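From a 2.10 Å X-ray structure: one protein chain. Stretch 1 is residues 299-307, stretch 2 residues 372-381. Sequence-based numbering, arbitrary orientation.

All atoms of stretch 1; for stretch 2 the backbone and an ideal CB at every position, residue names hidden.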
ATOM      1  N   GLY C 299      11.846  18.491 -47.131  1.00 51.50           N
ATOM      2  CA  GLY C 299      11.548  17.704 -48.314  1.00 53.18           C
ATOM      3  C   GLY C 299      10.069  17.491 -48.582  1.00 52.57           C
ATOM      4  O   GLY C 299       9.682  17.135 -49.698  1.00 54.95           O
ATOM      5  N   ALA C 300       9.240  17.706 -47.566  1.00 50.89           N
ATOM      6  CA  ALA C 300       7.793  17.566 -47.721  1.00 49.93           C
ATOM      7  C   ALA C 300       7.220  18.590 -48.694  1.00 48.13           C
ATOM      8  O   ALA C 300       7.565  19.771 -48.657  1.00 50.80           O
ATOM      9  CB  ALA C 300       7.091  17.668 -46.371  1.00 46.04           C
ATOM     10  N   ALA C 301       6.346  18.121 -49.576  1.00 47.55           N
ATOM     11  CA  ALA C 301       5.632  18.995 -50.497  1.00 45.41           C
ATOM     12  C   ALA C 301       4.155  18.601 -50.529  1.00 44.47           C
ATOM     13  O   ALA C 301       3.824  17.409 -50.538  1.00 41.96           O
ATOM     14  CB  ALA C 301       6.234  18.912 -51.878  1.00 42.36           C
ATOM     15  N   ALA C 302       3.271  19.595 -50.539  1.00 41.58           N
ATOM     16  CA  ALA C 302       1.838  19.327 -50.519  1.00 36.39           C
ATOM     17  C   ALA C 302       1.026  20.499 -51.036  1.00 35.31           C
ATOM     18  O   ALA C 302       1.236  21.640 -50.627  1.00 37.86           O
ATOM     19  CB  ALA C 302       1.390  18.967 -49.114  1.00 33.93           C
ATOM     20  N   GLU C 303       0.095  20.202 -51.937  1.00 37.08           N
ATOM     21  CA  GLU C 303      -0.906  21.165 -52.382  1.00 39.11           C
ATOM     22  C   GLU C 303      -2.254  20.494 -52.173  1.00 39.37           C
ATOM     23  O   GLU C 303      -2.595  19.555 -52.891  1.00 43.01           O
ATOM     24  CB  GLU C 303      -0.728  21.491 -53.862  1.00 39.79           C
ATOM     25  CG  GLU C 303       0.672  21.954 -54.250  1.00 47.87           C
ATOM     26  CD  GLU C 303       0.979  23.377 -53.809  1.00 56.16           C
ATOM     27  OE1 GLU C 303       2.158  23.782 -53.889  1.00 61.57           O
ATOM     28  OE2 GLU C 303       0.047  24.094 -53.392  1.00 55.55           O
ATOM     29  N   VAL C 304      -3.013  20.965 -51.188  1.00 31.69           N
ATOM     30  CA  VAL C 304      -4.229  20.286 -50.755  1.00 40.01           C
ATOM     31  C   VAL C 304      -5.241  21.307 -50.274  1.00 37.90           C
ATOM     32  O   VAL C 304      -4.883  22.233 -49.544  1.00 38.52           O
ATOM     33  CB  VAL C 304      -3.945  19.350 -49.545  1.00 42.82           C
ATOM     34  CG1 VAL C 304      -5.228  18.734 -49.035  1.00 40.87           C
ATOM     35  CG2 VAL C 304      -2.960  18.260 -49.914  1.00 49.06           C
ATOM     36  N   ASP C 305      -6.502  21.134 -50.653  1.00 33.73           N
ATOM     37  CA  ASP C 305      -7.561  21.978 -50.094  1.00 33.96           C
ATOM     38  C   ASP C 305      -8.084  21.448 -48.751  1.00 34.75           C
ATOM     39  O   ASP C 305      -8.111  20.236 -48.513  1.00 34.31           O
ATOM     40  CB  ASP C 305      -8.709  22.149 -51.099  1.00 34.04           C
ATOM     41  CG  ASP C 305      -8.448  23.271 -52.114  1.00 37.93           C
ATOM     42  OD1 ASP C 305      -7.283  23.717 -52.246  1.00 37.13           O
ATOM     43  OD2 ASP C 305      -9.414  23.704 -52.789  1.00 37.33           O
ATOM     44  N   LEU C 306      -8.481  22.369 -47.875  1.00 34.72           N
ATOM     45  CA  LEU C 306      -9.113  22.034 -46.605  1.00 36.62           C
ATOM     46  C   LEU C 306     -10.404  22.832 -46.494  1.00 35.44           C
ATOM     47  O   LEU C 306     -10.418  24.034 -46.783  1.00 33.34           O
ATOM     48  CB  LEU C 306      -8.210  22.425 -45.438  1.00 34.66           C
ATOM     49  CG  LEU C 306      -6.809  21.836 -45.433  1.00 40.41           C
ATOM     50  CD1 LEU C 306      -6.044  22.321 -44.212  1.00 38.62           C
ATOM     51  CD2 LEU C 306      -6.886  20.308 -45.464  1.00 41.89           C
ATOM     52  N   LEU C 307     -11.479  22.172 -46.080  1.00 28.59           N
ATOM     53  CA  LEU C 307     -12.723  22.874 -45.783  1.00 30.26           C
ATOM     54  C   LEU C 307     -12.865  22.947 -44.266  1.00 31.05           C
ATOM     55  O   LEU C 307     -13.044  21.928 -43.601  1.00 31.24           O
ATOM     56  CB  LEU C 307     -13.932  22.175 -46.416  1.00 28.44           C
ATOM     57  CG  LEU C 307     -15.276  22.845 -46.127  1.00 34.87           C
ATOM     58  CD1 LEU C 307     -15.265  24.303 -46.607  1.00 36.80           C
ATOM     59  CD2 LEU C 307     -16.424  22.078 -46.753  1.00 34.02           C
ATOM     60  N   UNK C 372      -5.786  10.477 -51.429  1.00 55.86           N
ATOM     61  CA  UNK C 372      -4.515  11.061 -51.847  1.00 57.05           C
ATOM     62  C   UNK C 372      -4.156  12.326 -51.063  1.00 55.72           C
ATOM     63  O   UNK C 372      -2.978  12.623 -50.864  1.00 55.38           O
ATOM     64  CB  UNK C 372      -4.563  11.381 -53.342  1.00 57.05           C
ATOM     65  N   UNK C 373      -5.166  13.075 -50.625  1.00 57.16           N
ATOM     66  CA  UNK C 373      -4.923  14.240 -49.779  1.00 60.37           C
ATOM     67  C   UNK C 373      -4.342  13.810 -48.433  1.00 59.92           C
ATOM     68  O   UNK C 373      -3.454  14.473 -47.894  1.00 60.78           O
ATOM     69  CB  UNK C 373      -6.215  15.033 -49.572  1.00 60.37           C
ATOM     70  N   UNK C 374      -4.848  12.692 -47.906  1.00 58.33           N
ATOM     71  CA  UNK C 374      -4.427  12.165 -46.603  1.00 53.64           C
ATOM     72  C   UNK C 374      -2.921  11.943 -46.517  1.00 46.03           C
ATOM     73  O   UNK C 374      -2.284  12.299 -45.526  1.00 42.25           O
ATOM     74  CB  UNK C 374      -5.152  10.849 -46.314  1.00 53.64           C
ATOM     75  N   UNK C 375      -2.357  11.355 -47.563  1.00 47.14           N
ATOM     76  CA  UNK C 375      -0.928  11.068 -47.592  1.00 50.86           C
ATOM     77  C   UNK C 375      -0.083  12.341 -47.624  1.00 50.03           C
ATOM     78  O   UNK C 375       0.917  12.440 -46.912  1.00 52.59           O
ATOM     79  CB  UNK C 375      -0.597  10.196 -48.805  1.00 50.86           C
ATOM     80  N   UNK C 376      -0.487  13.307 -48.447  1.00 49.22           N
ATOM     81  CA  UNK C 376       0.192  14.605 -48.495  1.00 50.81           C
ATOM     82  C   UNK C 376       0.164  15.309 -47.130  1.00 44.45           C
ATOM     83  O   UNK C 376       1.204  15.710 -46.598  1.00 43.21           O
ATOM     84  CB  UNK C 376      -0.457  15.497 -49.555  1.00 50.81           C
ATOM     85  N   UNK C 377      -1.027  15.451 -46.561  1.00 41.86           N
ATOM     86  CA  UNK C 377      -1.165  16.077 -45.252  1.00 38.84           C
ATOM     87  C   UNK C 377      -0.368  15.355 -44.170  1.00 41.96           C
ATOM     88  O   UNK C 377       0.244  15.994 -43.308  1.00 40.07           O
ATOM     89  CB  UNK C 377      -2.642  16.129 -44.855  1.00 38.84           C
ATOM     90  N   UNK C 378      -0.382  14.025 -44.207  1.00 45.27           N
ATOM     91  CA  UNK C 378       0.317  13.236 -43.193  1.00 47.65           C
ATOM     92  C   UNK C 378       1.814  13.572 -43.144  1.00 47.53           C
ATOM     93  O   UNK C 378       2.362  13.858 -42.074  1.00 45.74           O
ATOM     94  CB  UNK C 378       0.126  11.743 -43.468  1.00 47.65           C
ATOM     95  N   UNK C 379       2.473  13.565 -44.299  1.00 50.53           N
ATOM     96  CA  UNK C 379       3.911  13.861 -44.339  1.00 53.38           C
ATOM     97  C   UNK C 379       4.249  15.340 -44.081  1.00 47.70           C
ATOM     98  O   UNK C 379       5.219  15.644 -43.388  1.00 49.85           O
ATOM     99  CB  UNK C 379       4.474  13.448 -45.701  1.00 53.38           C
ATOM    100  N   UNK C 380       3.447  16.243 -44.637  1.00 39.87           N
ATOM    101  CA  UNK C 380       3.577  17.678 -44.367  1.00 40.54           C
ATOM    102  C   UNK C 380       3.645  17.990 -42.868  1.00 40.22           C
ATOM    103  O   UNK C 380       4.576  18.649 -42.397  1.00 42.51           O
ATOM    104  CB  UNK C 380       2.403  18.432 -44.995  1.00 40.54           C
ATOM    105  N   UNK C 381       2.651  17.517 -42.123  1.00 35.78           N
ATOM    106  CA  UNK C 381       2.585  17.790 -40.691  1.00 34.47           C
ATOM    107  C   UNK C 381       3.359  16.759 -39.879  1.00 34.76           C
ATOM    108  O   UNK C 381       3.358  16.791 -38.649  1.00 34.05           O
ATOM    109  CB  UNK C 381       1.127  17.826 -40.229  1.00 34.47           C
TER

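The backbone of stretch 2 is helical from 372 to 380 and packs against the strand 302-307. Stretch 1 offers it methyl and branched aliphatic groups, so the positions facing it should be largely apolar.

Position 372 has nothing of stretch 1 within 5.5 Å of its ideal CB; almost any helix-compatible residue would do, and Ala-372 is found.

At 373 CA-to-CB points sideways, and the ideal CB already lies 3.9 Å from Val-304 CG1. A small residue fits simply, although a longer one could also start from this CB if its further atoms avoided Val-304. The residue is Ser-373: its CB packs 3.9 Å from Val-304 CG1, while its hydroxyl reaches a water. That water donates to Asp-305 O at 2.7 Å and makes a weak hydrogen bond of 3.5 Å with Ser-373 OG, a loose bridge between the stretches.

Positions 374 and 375 meet open space as far as stretch 1 is concerned, and polar or charged residues are plausible. They are Asp-374, whose carboxylate is hydrogen-bonded elsewhere in the structure, and Arg-375.

Position 376 points toward the strand. Its ideal CB lies 3.7 Å from Val-304 CG2 and 4.0 Å from Ala-302 CB, an apolar setting that would suit alanine or a larger aliphatic residue. Leu-376 sets its CB 3.8 Å from Val-304 CG2 and 3.9 Å from Ala-302 CB; further out, its CD1 comes within 4.1 Å of Ala-301 O.

At 377 the bond points sideways and the ideal CB is 5.5 Å from Val-304 CG2, so a longer apolar chain is needed to make close contact. Leucine, methionine or isoleucine could serve. Leu-377 brings CG to 4.1 Å from Val-304 CG1 and CD1 to 3.9 Å from Leu-306 CD2.

Position 378 is out of reach, and a polar residue is acceptable; Asp-378 bonds elsewhere in the structure.

Position 379 points toward stretch 1, with its ideal CB 5.0 Å from Ala-300 CB. A small or medium residue, polar or apolar, would be reasonable. Thr-379 has chi1 in p, and its OG1 donates to Leu-376 O at 3.2 Å, satisfying the hydroxyl within the helix.

At 380 the backbone comes close: its CA lies 4.0 Å from Ala-300 CB. The ideal CB is 4.3 Å from Ala-302 CB, favouring a small apolar residue. Ala-380 supplies just a methyl.

Position 381, beyond the helix, points away and leaves the choice open. It is Phe-381, whose ring end comes nearer without making contact.

Stretch 2 372-381: ASDRLLDTAF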
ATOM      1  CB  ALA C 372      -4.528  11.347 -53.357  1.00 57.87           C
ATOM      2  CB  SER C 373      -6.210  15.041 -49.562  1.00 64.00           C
ATOM      3  OG  SER C 373      -6.674  15.604 -50.774  1.00 69.04           O
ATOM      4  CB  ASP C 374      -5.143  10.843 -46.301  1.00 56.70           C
ATOM      5  CG  ASP C 374      -6.577  11.039 -45.842  1.00 60.53           C
ATOM      6  OD1 ASP C 374      -7.123  10.114 -45.197  1.00 61.15           O
ATOM      7  OD2 ASP C 374      -7.158  12.113 -46.117  1.00 63.68           O
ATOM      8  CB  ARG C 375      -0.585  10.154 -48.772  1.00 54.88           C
ATOM      9  CG  ARG C 375      -0.912   8.695 -48.516  1.00 59.94           C
ATOM     10  CD  ARG C 375      -0.373   7.790 -49.614  1.00 67.86           C
ATOM     11  NE  ARG C 375      -1.175   7.869 -50.829  1.00 75.15           N
ATOM     12  CZ  ARG C 375      -2.275   7.154 -51.044  1.00 80.31           C
ATOM     13  NH1 ARG C 375      -2.945   7.288 -52.182  1.00 82.64           N
ATOM     14  NH2 ARG C 375      -2.709   6.305 -50.120  1.00 80.59           N
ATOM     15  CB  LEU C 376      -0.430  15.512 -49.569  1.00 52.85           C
ATOM     16  CG  LEU C 376      -0.017  15.383 -51.043  1.00 55.28           C
ATOM     17  CD1 LEU C 376       1.101  14.363 -51.264  1.00 55.95           C
ATOM     18  CD2 LEU C 376      -1.220  15.066 -51.916  1.00 56.37           C
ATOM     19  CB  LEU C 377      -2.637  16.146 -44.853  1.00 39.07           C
ATOM     20  CG  LEU C 377      -3.483  17.124 -45.659  1.00 37.77           C
ATOM     21  CD1 LEU C 377      -4.956  16.936 -45.325  1.00 32.48           C
ATOM     22  CD2 LEU C 377      -3.043  18.541 -45.367  1.00 35.58           C
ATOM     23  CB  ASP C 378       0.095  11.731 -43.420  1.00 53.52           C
ATOM     24  CG  ASP C 378      -1.057  11.161 -42.575  1.00 57.27           C
ATOM     25  OD1 ASP C 378      -1.753  11.929 -41.874  1.00 55.23           O
ATOM     26  OD2 ASP C 378      -1.272   9.930 -42.619  1.00 61.42           O
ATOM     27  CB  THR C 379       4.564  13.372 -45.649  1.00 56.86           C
ATOM     28  OG1 THR C 379       3.880  13.939 -46.771  1.00 60.48           O
ATOM     29  CG2 THR C 379       4.484  11.858 -45.729  1.00 57.39           C
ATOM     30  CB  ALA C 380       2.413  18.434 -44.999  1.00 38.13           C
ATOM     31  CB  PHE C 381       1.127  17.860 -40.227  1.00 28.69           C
ATOM     32  CG  PHE C 381       0.379  19.064 -40.753  1.00 28.87           C
ATOM     33  CD1 PHE C 381       0.424  20.273 -40.075  1.00 24.82           C
ATOM     34  CD2 PHE C 381      -0.362  18.984 -41.930  1.00 31.00           C
ATOM     35  CE1 PHE C 381      -0.270  21.388 -40.556  1.00 24.41           C
ATOM     36  CE2 PHE C 381      -1.058  20.090 -42.415  1.00 32.11           C
ATOM     37  CZ  PHE C 381      -1.012  21.293 -41.725  1.00 27.18           C
TER
HETATM   38  O   HOH W   1      -8.986  17.904 -49.542  1.00 41.91           O
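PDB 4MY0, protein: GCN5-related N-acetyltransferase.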